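Side-chain contacts in EAL/GGDEF domain protein (Methylococcus capsulatus, PDB 3ICL), which adopts the GGDEF-domain fold, a five-stranded mixed sheet with helices packed on both faces: residues E62-A67 and D72-I77; T3-P8 and D80-L85; A67-D72 and K90-G95; D15-A20 and V31-L36. The protein carries 1 engineered substitution. All coordinates share one frame; numbering follows the deposited sequence.

Contact 1: residues E62-A67 and D72-I77; sequences ERIRTA and DTVARI
The carbonyl oxygen R63 O takes the T66 hydroxyl (T66 OG1 to R63 O, 2.7 Å) and two weak amide bonds from T66 and A67, all within segment 62-67, whose I64 and R65 meet V74. The T66 OG1 donor is tilted 28° from the carbonyl plane. Across to strand 73-77 the contact is wholly apolar. I64 turns its CG2 branch to the strand, 3.8 Å from V74 CG2; because that methyl is also 3.9 Å from V74 CG1, it meets both prongs of the valine rather than one. With chi1 at -68° CG1 stays beside the backbone N of I64, which leaves CG2 anti to that N and facing the valine. R65 contributes only the root of its chain, R65 CG at 4.2 Å from V74 CG2, and bends afterwards at chi3, its guanidinium taking no part. The residues that touch have further apolar neighbours: I64 packs on F82 and I84, V74 and R65 on L7. With only methyl and methylene groups in contact, the helix meets the strand between these two segments by apolar burial, without directional bonds.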
loop_
_atom_site.group_PDB
_atom_site.type_symbol
_atom_site.label_atom_id
_atom_site.label_comp_id
_atom_site.label_asym_id
_atom_site.label_seq_id
_atom_site.Cartn_x
_atom_site.Cartn_y
_atom_site.Cartn_z
ATOM N N GLU A 62 -0.394 -10.458 1.453
ATOM C CA GLU A 62 0.576 -11.145 2.293
ATOM C C GLU A 62 2.000 -10.734 1.957
ATOM O O GLU A 62 2.822 -10.560 2.856
ATOM C CB GLU A 62 0.407 -12.663 2.158
ATOM C CG GLU A 62 -0.989 -13.126 2.542
ATOM C CD GLU A 62 -1.249 -14.583 2.203
ATOM O OE1 GLU A 62 -0.677 -15.075 1.207
ATOM O OE2 GLU A 62 -2.043 -15.227 2.922
ATOM N N ARG A 63 2.298 -10.571 0.671
ATOM C CA ARG A 63 3.641 -10.163 0.278
ATOM C C ARG A 63 3.911 -8.748 0.766
ATOM O O ARG A 63 5.043 -8.400 1.086
ATOM C CB ARG A 63 3.817 -10.229 -1.241
ATOM C CG ARG A 63 3.838 -11.648 -1.786
ATOM C CD ARG A 63 4.307 -11.689 -3.225
ATOM N NE ARG A 63 4.169 -13.027 -3.786
ATOM C CZ ARG A 63 4.449 -13.341 -5.046
ATOM N NH1 ARG A 63 4.892 -12.411 -5.879
ATOM N NH2 ARG A 63 4.264 -14.578 -5.480
ATOM N N ILE A 64 2.868 -7.926 0.820
ATOM C CA ILE A 64 3.035 -6.565 1.300
ATOM C C ILE A 64 3.407 -6.616 2.777
ATOM O O ILE A 64 4.315 -5.917 3.224
ATOM C CB ILE A 64 1.748 -5.743 1.117
ATOM C CG1 ILE A 64 1.493 -5.516 -0.376
ATOM C CG2 ILE A 64 1.877 -4.416 1.847
ATOM C CD1 ILE A 64 0.204 -4.762 -0.691
ATOM N N ARG A 65 2.714 -7.461 3.534
ATOM C CA ARG A 65 3.003 -7.582 4.960
ATOM C C ARG A 65 4.432 -8.069 5.220
ATOM O O ARG A 65 5.051 -7.688 6.213
ATOM C CB ARG A 65 1.993 -8.521 5.627
ATOM C CG ARG A 65 0.560 -8.017 5.566
ATOM C CD ARG A 65 -0.373 -8.781 6.498
ATOM N NE ARG A 65 -0.528 -10.181 6.112
ATOM C CZ ARG A 65 -1.446 -10.997 6.620
ATOM N NH1 ARG A 65 -2.300 -10.556 7.536
ATOM N NH2 ARG A 65 -1.509 -12.259 6.215
ATOM N N THR A 66 4.966 -8.903 4.332
ATOM C CA THR A 66 6.328 -9.409 4.524
ATOM C C THR A 66 7.344 -8.310 4.262
ATOM O O THR A 66 8.489 -8.392 4.713
ATOM C CB THR A 66 6.677 -10.570 3.564
ATOM O OG1 THR A 66 6.820 -10.060 2.231
ATOM C CG2 THR A 66 5.600 -11.628 3.582
ATOM N N ALA A 67 6.924 -7.278 3.534
ATOM C CA ALA A 67 7.824 -6.183 3.187
ATOM C C ALA A 67 7.762 -4.983 4.117
ATOM O O ALA A 67 8.602 -4.096 4.031
ATOM C CB ALA A 67 7.575 -5.746 1.742
ATOM N N ASP A 72 3.295 -2.503 11.662
ATOM C CA ASP A 72 2.664 -1.711 10.608
ATOM C C ASP A 72 1.321 -2.353 10.267
ATOM O O ASP A 72 1.103 -3.531 10.550
ATOM C CB ASP A 72 3.539 -1.669 9.348
ATOM C CG ASP A 72 4.840 -0.910 9.558
ATOM O OD1 ASP A 72 4.925 -0.108 10.515
ATOM O OD2 ASP A 72 5.773 -1.105 8.749
ATOM N N THR A 73 0.423 -1.585 9.653
ATOM C CA THR A 73 -0.890 -2.103 9.289
ATOM C C THR A 73 -1.155 -1.955 7.797
ATOM O O THR A 73 -0.797 -0.944 7.189
ATOM C CB THR A 73 -2.009 -1.375 10.066
ATOM O OG1 THR A 73 -1.771 -1.503 11.470
ATOM C CG2 THR A 73 -3.371 -1.979 9.746
ATOM N N VAL A 74 -1.776 -2.974 7.213
ATOM C CA VAL A 74 -2.113 -2.981 5.794
ATOM C C VAL A 74 -3.601 -3.293 5.668
ATOM O O VAL A 74 -4.112 -4.163 6.368
ATOM C CB VAL A 74 -1.307 -4.064 5.036
ATOM C CG1 VAL A 74 -1.650 -4.034 3.565
ATOM C CG2 VAL A 74 0.183 -3.854 5.249
ATOM N N ALA A 75 -4.295 -2.581 4.790
ATOM C CA ALA A 75 -5.726 -2.807 4.589
ATOM C C ALA A 75 -6.110 -2.514 3.141
ATOM O O ALA A 75 -5.574 -1.601 2.521
ATOM C CB ALA A 75 -6.533 -1.930 5.538
ATOM N N ARG A 76 -7.053 -3.288 2.613
ATOM C CA ARG A 76 -7.497 -3.139 1.232
ATOM C C ARG A 76 -8.556 -2.049 1.086
ATOM O O ARG A 76 -9.306 -1.772 2.023
ATOM C CB ARG A 76 -8.057 -4.479 0.734
ATOM C CG ARG A 76 -8.385 -4.534 -0.756
ATOM C CD ARG A 76 -8.586 -5.980 -1.209
ATOM N NE ARG A 76 -9.759 -6.601 -0.597
ATOM C CZ ARG A 76 -10.935 -6.738 -1.205
ATOM N NH1 ARG A 76 -11.096 -6.301 -2.447
ATOM N NH2 ARG A 76 -11.950 -7.308 -0.571
ATOM N N ILE A 77 -8.606 -1.425 -0.084
ATOM C CA ILE A 77 -9.610 -0.401 -0.337
ATOM C C ILE A 77 -9.849 -0.235 -1.830
ATOM O O ILE A 77 -8.962 -0.486 -2.645
ATOM C CB ILE A 77 -9.211 0.966 0.296
ATOM C CG1 ILE A 77 -10.413 1.920 0.263
ATOM C CG2 ILE A 77 -8.029 1.580 -0.449
ATOM C CD1 ILE A 77 -10.167 3.237 0.973
#

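Contact 2: residues T3-P8 and D80-L85; sequences TVTGLP and DKFTIL. Engineered in segment 80-85: K81 (natural residue Glu). With SO4 (sulfate ion), chain C.
The irregular segment 3-8 runs past strand 81-86 with L7 CA 9.9 Å from F82 CA, a gap that side chains alone bridge. Both contacts fall on one edge of the F82 ring, near its plane. L7 CD1 lies 3.7 Å from F82 CE1 and equally close to F82 CD1, its chain crossing the phenyl at about a right angle; T5 CG2 is more loosely placed, 4.3 Å from F82 CE1. The polar branch is consistent with this placement: T5 OG1 accepts from L7 N (3.1 Å, N-H...O angle 155°) in an ST turn and is also hydrogen-bonded to D2, leaving the methyl for the ring. Between them G6 has a positive phi, at which a beta carbon would jam against T5 O. D80, K81 and F82 end the GGDEF signature begun by G78 and G79; K81 is engineered, the natural residue being Glu. In this crystal the engineered K81 NZ forms a salt bridge with D80 OD1 (2.7 Å), met nearly along the C-O axis, and reaches sulfate O1 at 2.8 Å; Y147 and K150 bind the same ion. Across the two segments, F82 is met at its ring edge by buried methyls, an apolar contact without polar bonds.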
loop_
_atom_site.group_PDB
_atom_site.type_symbol
_atom_site.label_atom_id
_atom_site.label_comp_id
_atom_site.label_asym_id
_atom_site.label_seq_id
_atom_site.Cartn_x
_atom_site.Cartn_y
_atom_site.Cartn_z
ATOM N N THR A 3 -12.404 -10.650 4.272
ATOM C CA THR A 3 -12.471 -12.058 3.885
ATOM C C THR A 3 -11.557 -12.425 2.720
ATOM O O THR A 3 -10.911 -13.474 2.731
ATOM C CB THR A 3 -13.910 -12.448 3.498
ATOM O OG1 THR A 3 -14.811 -12.045 4.537
ATOM C CG2 THR A 3 -14.019 -13.952 3.296
ATOM N N VAL A 4 -11.510 -11.561 1.714
ATOM C CA VAL A 4 -10.687 -11.807 0.535
ATOM C C VAL A 4 -9.188 -11.859 0.826
ATOM O O VAL A 4 -8.485 -12.724 0.307
ATOM C CB VAL A 4 -10.949 -10.735 -0.555
ATOM C CG1 VAL A 4 -10.047 -10.977 -1.766
ATOM C CG2 VAL A 4 -12.413 -10.776 -0.975
ATOM N N THR A 5 -8.703 -10.950 1.670
ATOM C CA THR A 5 -7.274 -10.887 1.978
ATOM C C THR A 5 -6.880 -11.301 3.388
ATOM O O THR A 5 -5.725 -11.654 3.634
ATOM C CB THR A 5 -6.734 -9.465 1.772
ATOM O OG1 THR A 5 -7.370 -8.584 2.703
ATOM C CG2 THR A 5 -7.012 -8.985 0.355
ATOM N N GLY A 6 -7.828 -11.249 4.316
ATOM C CA GLY A 6 -7.518 -11.599 5.688
ATOM C C GLY A 6 -6.894 -10.410 6.399
ATOM O O GLY A 6 -6.428 -10.528 7.532
ATOM N N LEU A 7 -6.881 -9.261 5.726
ATOM C CA LEU A 7 -6.322 -8.029 6.287
ATOM C C LEU A 7 -7.323 -7.356 7.218
ATOM O O LEU A 7 -8.507 -7.668 7.188
ATOM C CB LEU A 7 -5.966 -7.038 5.171
ATOM C CG LEU A 7 -4.827 -7.375 4.206
ATOM C CD1 LEU A 7 -4.699 -6.264 3.168
ATOM C CD2 LEU A 7 -3.530 -7.545 4.979
ATOM N N PRO A 8 -6.855 -6.415 8.054
ATOM C CA PRO A 8 -7.723 -5.690 8.988
ATOM C C PRO A 8 -8.772 -4.872 8.230
ATOM O O PRO A 8 -8.554 -4.480 7.077
ATOM C CB PRO A 8 -6.743 -4.794 9.738
ATOM C CG PRO A 8 -5.484 -5.605 9.744
ATOM C CD PRO A 8 -5.435 -6.136 8.336
ATOM N N ASP A 80 -8.968 -2.961 -5.495
ATOM C CA ASP A 80 -7.594 -3.345 -5.781
ATOM C C ASP A 80 -6.487 -2.399 -5.309
ATOM O O ASP A 80 -5.402 -2.379 -5.885
ATOM C CB ASP A 80 -7.438 -3.615 -7.284
ATOM C CG ASP A 80 -7.733 -2.398 -8.132
ATOM O OD1 ASP A 80 -8.101 -1.346 -7.568
ATOM O OD2 ASP A 80 -7.598 -2.493 -9.370
ATOM N N LYS A 81 -6.757 -1.621 -4.264
ATOM C CA LYS A 81 -5.751 -0.723 -3.704
ATOM C C LYS A 81 -5.507 -1.153 -2.262
ATOM O O LYS A 81 -6.323 -1.855 -1.667
ATOM C CB LYS A 81 -6.218 0.733 -3.728
ATOM C CG LYS A 81 -5.805 1.526 -4.961
ATOM C CD LYS A 81 -6.609 1.147 -6.192
ATOM C CE LYS A 81 -8.058 1.583 -6.061
ATOM N NZ LYS A 81 -8.833 1.241 -7.279
ATOM N N PHE A 82 -4.373 -0.743 -1.712
ATOM C CA PHE A 82 -4.021 -1.080 -0.337
ATOM C C PHE A 82 -3.467 0.158 0.366
ATOM O O PHE A 82 -2.657 0.893 -0.205
ATOM C CB PHE A 82 -2.957 -2.184 -0.313
ATOM C CG PHE A 82 -3.434 -3.510 -0.837
ATOM C CD1 PHE A 82 -4.056 -4.424 0.006
ATOM C CD2 PHE A 82 -3.263 -3.846 -2.176
ATOM C CE1 PHE A 82 -4.503 -5.653 -0.477
ATOM C CE2 PHE A 82 -3.706 -5.076 -2.667
ATOM C CZ PHE A 82 -4.328 -5.976 -1.815
ATOM N N THR A 83 -3.922 0.402 1.590
ATOM C CA THR A 83 -3.409 1.528 2.361
ATOM C C THR A 83 -2.440 0.918 3.356
ATOM O O THR A 83 -2.793 0.019 4.118
ATOM C CB THR A 83 -4.505 2.285 3.121
ATOM O OG1 THR A 83 -5.306 1.356 3.852
ATOM C CG2 THR A 83 -5.373 3.085 2.141
ATOM N N ILE A 84 -1.215 1.411 3.330
ATOM C CA ILE A 84 -0.161 0.900 4.185
ATOM C C ILE A 84 0.304 1.939 5.199
ATOM O O ILE A 84 0.779 3.012 4.835
ATOM C CB ILE A 84 1.016 0.449 3.296
ATOM C CG1 ILE A 84 0.522 -0.663 2.367
ATOM C CG2 ILE A 84 2.200 0.021 4.146
ATOM C CD1 ILE A 84 1.297 -0.785 1.073
ATOM N N LEU A 85 0.160 1.609 6.473
ATOM C CA LEU A 85 0.564 2.498 7.552
ATOM C C LEU A 85 1.905 2.092 8.142
ATOM O O LEU A 85 2.064 0.972 8.623
ATOM C CB LEU A 85 -0.497 2.489 8.661
ATOM C CG LEU A 85 -0.109 3.002 10.052
ATOM C CD1 LEU A 85 0.386 4.446 9.987
ATOM C CD2 LEU A 85 -1.324 2.892 10.970
HETATM S S SO4 C . -8.080 2.668 -10.373
HETATM O O1 SO4 C . -8.354 3.285 -9.061
HETATM O O2 SO4 C . -8.909 1.454 -10.521
HETATM O O3 SO4 C . -8.410 3.628 -11.445
HETATM O O4 SO4 C . -6.653 2.297 -10.460
#

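Contact 3: residues A67-D72 and K90-G95; sequences AVRDGD and KDTLNG
This is a small, partly buried contact between two loops near the surface, where the guanidinium of R69 leans on the methyl of T92. The evidence is one close pair: R69 NH1 lies 3.6 Å from T92 CG2, the methyl approaching obliquely. On its other flank NE faces D72 within its own loop, the arginine chain bending at chi2 and chi3 (83° and 47°) to curl back there. R69 NE reaches the syn lone pair of D72 OD2 at 2.6 Å in a salt bridge, and the same oxygen accepts R69 N at 2.8 Å from above the carboxylate plane; R69 NH2, weakly bonded to D72 OD1, is also hydrogen-bonded to G88 O. Two donors from one residue therefore grip OD2 and should restrict rotation of both groups, across a type II turn closed by D72 N to R69 O. T92 is held by its hydroxyl instead: T92 OG1 accepts G95 N at 2.9 Å, an ST motif, and bonds to A89 O. G95 is the N-cap of helix 96-106. R69 touches V98 of that helix and L86 of strand 81-86, so the contact lies where helix 50-67 turns into strand 73-77 and strand 81-86 passes on to helix 96-106.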
loop_
_atom_site.group_PDB
_atom_site.type_symbol
_atom_site.label_atom_id
_atom_site.label_comp_id
_atom_site.label_asym_id
_atom_site.label_seq_id
_atom_site.Cartn_x
_atom_site.Cartn_y
_atom_site.Cartn_z
ATOM N N ALA A 67 6.924 -7.278 3.534
ATOM C CA ALA A 67 7.824 -6.183 3.187
ATOM C C ALA A 67 7.762 -4.983 4.117
ATOM O O ALA A 67 8.602 -4.096 4.031
ATOM C CB ALA A 67 7.575 -5.746 1.742
ATOM N N VAL A 68 6.769 -4.937 4.999
ATOM C CA VAL A 68 6.671 -3.829 5.946
ATOM C C VAL A 68 7.283 -4.283 7.270
ATOM O O VAL A 68 7.912 -5.336 7.321
ATOM C CB VAL A 68 5.197 -3.377 6.160
ATOM C CG1 VAL A 68 4.642 -2.828 4.851
ATOM C CG2 VAL A 68 4.334 -4.539 6.648
ATOM N N ARG A 69 7.131 -3.493 8.332
ATOM C CA ARG A 69 7.694 -3.880 9.624
ATOM C C ARG A 69 6.616 -4.385 10.576
ATOM O O ARG A 69 5.448 -4.014 10.464
ATOM C CB ARG A 69 8.428 -2.705 10.295
ATOM C CG ARG A 69 9.634 -2.147 9.528
ATOM C CD ARG A 69 9.192 -1.160 8.459
ATOM N NE ARG A 69 8.236 -0.202 9.002
ATOM C CZ ARG A 69 8.543 0.754 9.871
ATOM N NH1 ARG A 69 9.792 0.894 10.294
ATOM N NH2 ARG A 69 7.594 1.554 10.338
ATOM N N ASP A 70 7.009 -5.239 11.514
ATOM C CA ASP A 70 6.056 -5.750 12.487
ATOM C C ASP A 70 5.529 -4.503 13.188
ATOM O O ASP A 70 6.305 -3.632 13.578
ATOM C CB ASP A 70 6.758 -6.673 13.485
ATOM C CG ASP A 70 5.789 -7.351 14.435
ATOM O OD1 ASP A 70 4.900 -8.085 13.954
ATOM O OD2 ASP A 70 5.915 -7.146 15.660
ATOM N N GLY A 71 4.213 -4.400 13.330
ATOM C CA GLY A 71 3.650 -3.218 13.961
ATOM C C GLY A 71 2.964 -2.324 12.939
ATOM O O GLY A 71 2.154 -1.469 13.300
ATOM N N ASP A 72 3.295 -2.503 11.662
ATOM C CA ASP A 72 2.664 -1.711 10.608
ATOM C C ASP A 72 1.321 -2.353 10.267
ATOM O O ASP A 72 1.103 -3.531 10.550
ATOM C CB ASP A 72 3.539 -1.669 9.348
ATOM C CG ASP A 72 4.840 -0.910 9.558
ATOM O OD1 ASP A 72 4.925 -0.108 10.515
ATOM O OD2 ASP A 72 5.773 -1.105 8.749
ATOM N N LYS A 90 11.200 5.527 11.254
ATOM C CA LYS A 90 12.611 5.835 11.436
ATOM C C LYS A 90 13.478 4.847 10.660
ATOM O O LYS A 90 13.209 3.642 10.635
ATOM C CB LYS A 90 12.986 5.793 12.919
ATOM C CG LYS A 90 14.449 6.141 13.187
ATOM C CD LYS A 90 14.731 6.281 14.678
ATOM C CE LYS A 90 16.121 6.866 14.924
ATOM N NZ LYS A 90 16.372 7.165 16.364
ATOM N N ASP A 91 14.509 5.376 10.008
ATOM C CA ASP A 91 15.448 4.571 9.237
ATOM C C ASP A 91 14.891 3.947 7.960
ATOM O O ASP A 91 15.498 3.034 7.404
ATOM C CB ASP A 91 16.049 3.478 10.127
ATOM C CG ASP A 91 16.713 4.041 11.371
ATOM O OD1 ASP A 91 17.554 4.955 11.237
ATOM O OD2 ASP A 91 16.396 3.568 12.482
ATOM N N THR A 92 13.743 4.430 7.491
ATOM C CA THR A 92 13.170 3.899 6.255
ATOM C C THR A 92 13.203 4.985 5.188
ATOM O O THR A 92 12.641 4.816 4.106
ATOM C CB THR A 92 11.695 3.454 6.423
ATOM O OG1 THR A 92 10.881 4.596 6.732
ATOM C CG2 THR A 92 11.568 2.414 7.534
ATOM N N LEU A 93 13.866 6.095 5.500
ATOM C CA LEU A 93 13.952 7.226 4.584
ATOM C C LEU A 93 12.530 7.642 4.204
ATOM O O LEU A 93 12.170 7.713 3.026
ATOM C CB LEU A 93 14.771 6.847 3.338
ATOM C CG LEU A 93 16.255 6.537 3.618
ATOM C CD1 LEU A 93 16.947 6.087 2.346
ATOM C CD2 LEU A 93 16.948 7.779 4.169
ATOM N N ASN A 94 11.725 7.903 5.230
ATOM C CA ASN A 94 10.337 8.321 5.060
ATOM C C ASN A 94 9.526 7.321 4.251
ATOM O O ASN A 94 8.716 7.706 3.397
ATOM C CB ASN A 94 10.286 9.695 4.389
ATOM C CG ASN A 94 11.067 10.737 5.157
ATOM O OD1 ASN A 94 12.070 11.266 4.673
ATOM N ND2 ASN A 94 10.617 11.029 6.369
ATOM N N GLY A 95 9.757 6.036 4.519
ATOM C CA GLY A 95 9.039 4.984 3.828
ATOM C C GLY A 95 9.566 4.553 2.473
ATOM O O GLY A 95 9.111 3.548 1.941
#

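Contact 4: residues D15-A20 and V31-L36; sequences DRLLQA and VVLLFL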
loop_
_atom_site.group_PDB
_atom_site.type_symbol
_atom_site.label_atom_id
_atom_site.label_comp_id
_atom_site.label_asym_id
_atom_site.label_seq_id
_atom_site.Cartn_x
_atom_site.Cartn_y
_atom_site.Cartn_z
ATOM N N ASP A 15 -8.433 3.200 12.977
ATOM C CA ASP A 15 -8.094 3.314 14.390
ATOM C C ASP A 15 -6.579 3.268 14.585
ATOM O O ASP A 15 -6.019 4.025 15.385
ATOM C CB ASP A 15 -8.746 2.178 15.186
ATOM C CG ASP A 15 -10.259 2.311 15.277
ATOM O OD1 ASP A 15 -10.824 3.305 14.759
ATOM O OD2 ASP A 15 -10.884 1.409 15.883
ATOM N N ARG A 16 -5.923 2.372 13.854
ATOM C CA ARG A 16 -4.474 2.218 13.931
ATOM C C ARG A 16 -3.779 3.510 13.509
ATOM O O ARG A 16 -2.832 3.961 14.153
ATOM C CB ARG A 16 -4.019 1.078 13.012
ATOM C CG ARG A 16 -4.498 -0.306 13.423
ATOM C CD ARG A 16 -3.732 -0.834 14.624
ATOM N NE ARG A 16 -4.086 -2.219 14.936
ATOM C CZ ARG A 16 -3.867 -3.255 14.129
ATOM N NH1 ARG A 16 -3.291 -3.078 12.947
ATOM N NH2 ARG A 16 -4.216 -4.478 14.509
ATOM N N LEU A 17 -4.251 4.099 12.416
ATOM C CA LEU A 17 -3.667 5.332 11.900
ATOM C C LEU A 17 -3.813 6.493 12.882
ATOM O O LEU A 17 -2.872 7.257 13.110
ATOM C CB LEU A 17 -4.314 5.690 10.557
ATOM C CG LEU A 17 -3.894 6.992 9.859
ATOM C CD1 LEU A 17 -2.387 7.155 9.871
ATOM C CD2 LEU A 17 -4.414 6.980 8.432
ATOM N N LEU A 18 -4.996 6.627 13.463
ATOM C CA LEU A 18 -5.229 7.702 14.414
ATOM C C LEU A 18 -4.272 7.579 15.596
ATOM O O LEU A 18 -3.699 8.567 16.042
ATOM C CB LEU A 18 -6.683 7.674 14.892
ATOM C CG LEU A 18 -7.706 8.026 13.807
ATOM C CD1 LEU A 18 -9.120 7.908 14.361
ATOM C CD2 LEU A 18 -7.441 9.440 13.305
ATOM N N GLN A 19 -4.078 6.358 16.080
ATOM C CA GLN A 19 -3.194 6.139 17.217
ATOM C C GLN A 19 -1.732 6.417 16.869
ATOM O O GLN A 19 -0.994 6.989 17.671
ATOM C CB GLN A 19 -3.338 4.708 17.741
ATOM C CG GLN A 19 -2.830 4.551 19.168
ATOM C CD GLN A 19 -3.605 5.416 20.153
ATOM O OE1 GLN A 19 -4.814 5.249 20.316
ATOM N NE2 GLN A 19 -2.918 6.349 20.805
ATOM N N ALA A 20 -1.313 6.016 15.675
ATOM C CA ALA A 20 0.065 6.247 15.257
ATOM C C ALA A 20 0.341 7.746 15.112
ATOM O O ALA A 20 1.409 8.221 15.476
ATOM C CB ALA A 20 0.340 5.525 13.942
ATOM N N VAL A 31 4.960 9.253 10.978
ATOM C CA VAL A 31 3.988 8.307 10.482
ATOM C C VAL A 31 4.077 8.488 8.979
ATOM O O VAL A 31 4.175 9.618 8.488
ATOM C CB VAL A 31 2.557 8.657 10.940
ATOM C CG1 VAL A 31 1.552 7.838 10.158
ATOM C CG2 VAL A 31 2.414 8.401 12.423
ATOM N N VAL A 32 4.082 7.383 8.249
ATOM C CA VAL A 32 4.138 7.450 6.800
ATOM C C VAL A 32 3.047 6.555 6.243
ATOM O O VAL A 32 2.822 5.446 6.733
ATOM C CB VAL A 32 5.500 6.996 6.251
ATOM C CG1 VAL A 32 5.489 7.064 4.722
ATOM C CG2 VAL A 32 6.602 7.879 6.814
ATOM N N LEU A 33 2.372 7.052 5.216
ATOM C CA LEU A 33 1.286 6.323 4.589
ATOM C C LEU A 33 1.617 6.018 3.134
ATOM O O LEU A 33 2.015 6.906 2.377
ATOM C CB LEU A 33 0.020 7.171 4.658
ATOM C CG LEU A 33 -1.346 6.516 4.825
ATOM C CD1 LEU A 33 -1.372 5.622 6.061
ATOM C CD2 LEU A 33 -2.375 7.626 4.952
ATOM N N LEU A 34 1.483 4.753 2.758
ATOM C CA LEU A 34 1.713 4.337 1.381
ATOM C C LEU A 34 0.355 3.902 0.848
ATOM O O LEU A 34 -0.397 3.222 1.540
ATOM C CB LEU A 34 2.705 3.166 1.306
ATOM C CG LEU A 34 4.207 3.493 1.275
ATOM C CD1 LEU A 34 4.584 4.360 2.459
ATOM C CD2 LEU A 34 5.006 2.200 1.275
ATOM N N PHE A 35 0.036 4.321 -0.369
ATOM C CA PHE A 35 -1.226 3.964 -1.003
ATOM C C PHE A 35 -0.797 3.199 -2.251
ATOM O O PHE A 35 -0.254 3.781 -3.187
ATOM C CB PHE A 35 -2.007 5.231 -1.383
ATOM C CG PHE A 35 -3.499 5.117 -1.186
ATOM C CD1 PHE A 35 -4.231 4.115 -1.823
ATOM C CD2 PHE A 35 -4.179 6.036 -0.386
ATOM C CE1 PHE A 35 -5.621 4.031 -1.670
ATOM C CE2 PHE A 35 -5.571 5.963 -0.226
ATOM C CZ PHE A 35 -6.292 4.960 -0.868
ATOM N N LEU A 36 -1.033 1.894 -2.251
ATOM C CA LEU A 36 -0.623 1.042 -3.359
ATOM C C LEU A 36 -1.764 0.666 -4.287
ATOM O O LEU A 36 -2.875 0.371 -3.849
ATOM C CB LEU A 36 0.041 -0.215 -2.797
ATOM C CG LEU A 36 0.642 -1.250 -3.747
ATOM C CD1 LEU A 36 1.714 -2.029 -2.992
ATOM C CD2 LEU A 36 -0.434 -2.178 -4.272
#
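L17 reaches from helix 10-23 with its two methyls divided between V31 and L33. Its CG is anti to the backbone N (chi1 177°), which brings the end of the side chain toward those two residues. L17 CD1 then lies 4.0 Å from V31 CG1, the two chains inclined to each other, whereas L17 CD2 is 4.1 Å from L33 CD2 and as close to L33 CD1, these leucines crossing at about a right angle. L33 itself has chi1 at -146°, away from a staggered value, which suggests some torsional strain. One helical turn after L17, A20 points toward the segment 31-36; A20 CB stands 3.9 Å from V31 CG2. The same valine methyl, V31 CG2, comes within 3.2 Å of A20 O, a tight carbon-oxygen approach and the shortest distance across the two segments. V31 therefore uses both branches, CG1 for L17 and CG2 for A20. The spacing fits the elements: L17 and A20 share a helix face, and V31 and L33 both point toward it. M135 and L139 of helix 135-152 extend the same apolar layer. A helix packed in this way over the central strand of a sheet, whose other face carries further helices, is the layered alpha/beta arrangement of the GGDEF domain, with its palm-like core.

In the fold
Contacts 1, 2 and 4 are buried and join in the five-stranded sheet; contact 3 is nearer the surface. Contacts 1 and 4 each set a helix on a strand by apolar branches, but on different faces: helix 50-67 over edge strand 73-77, helix 10-23 over central strand 32-38. Strand 81-86 of contact 2 lies between those two, paired by A75 O to T83 N on one side (2.8 Å) and by L34 O to I84 N on the other (2.7 Å). Contact 3 shares A67 and D72 with contact 1. Contacts 1, 2 and 4 are apolar across their segments, whereas contact 3 sets a methyl against a guanidinium that a salt bridge in its own loop holds.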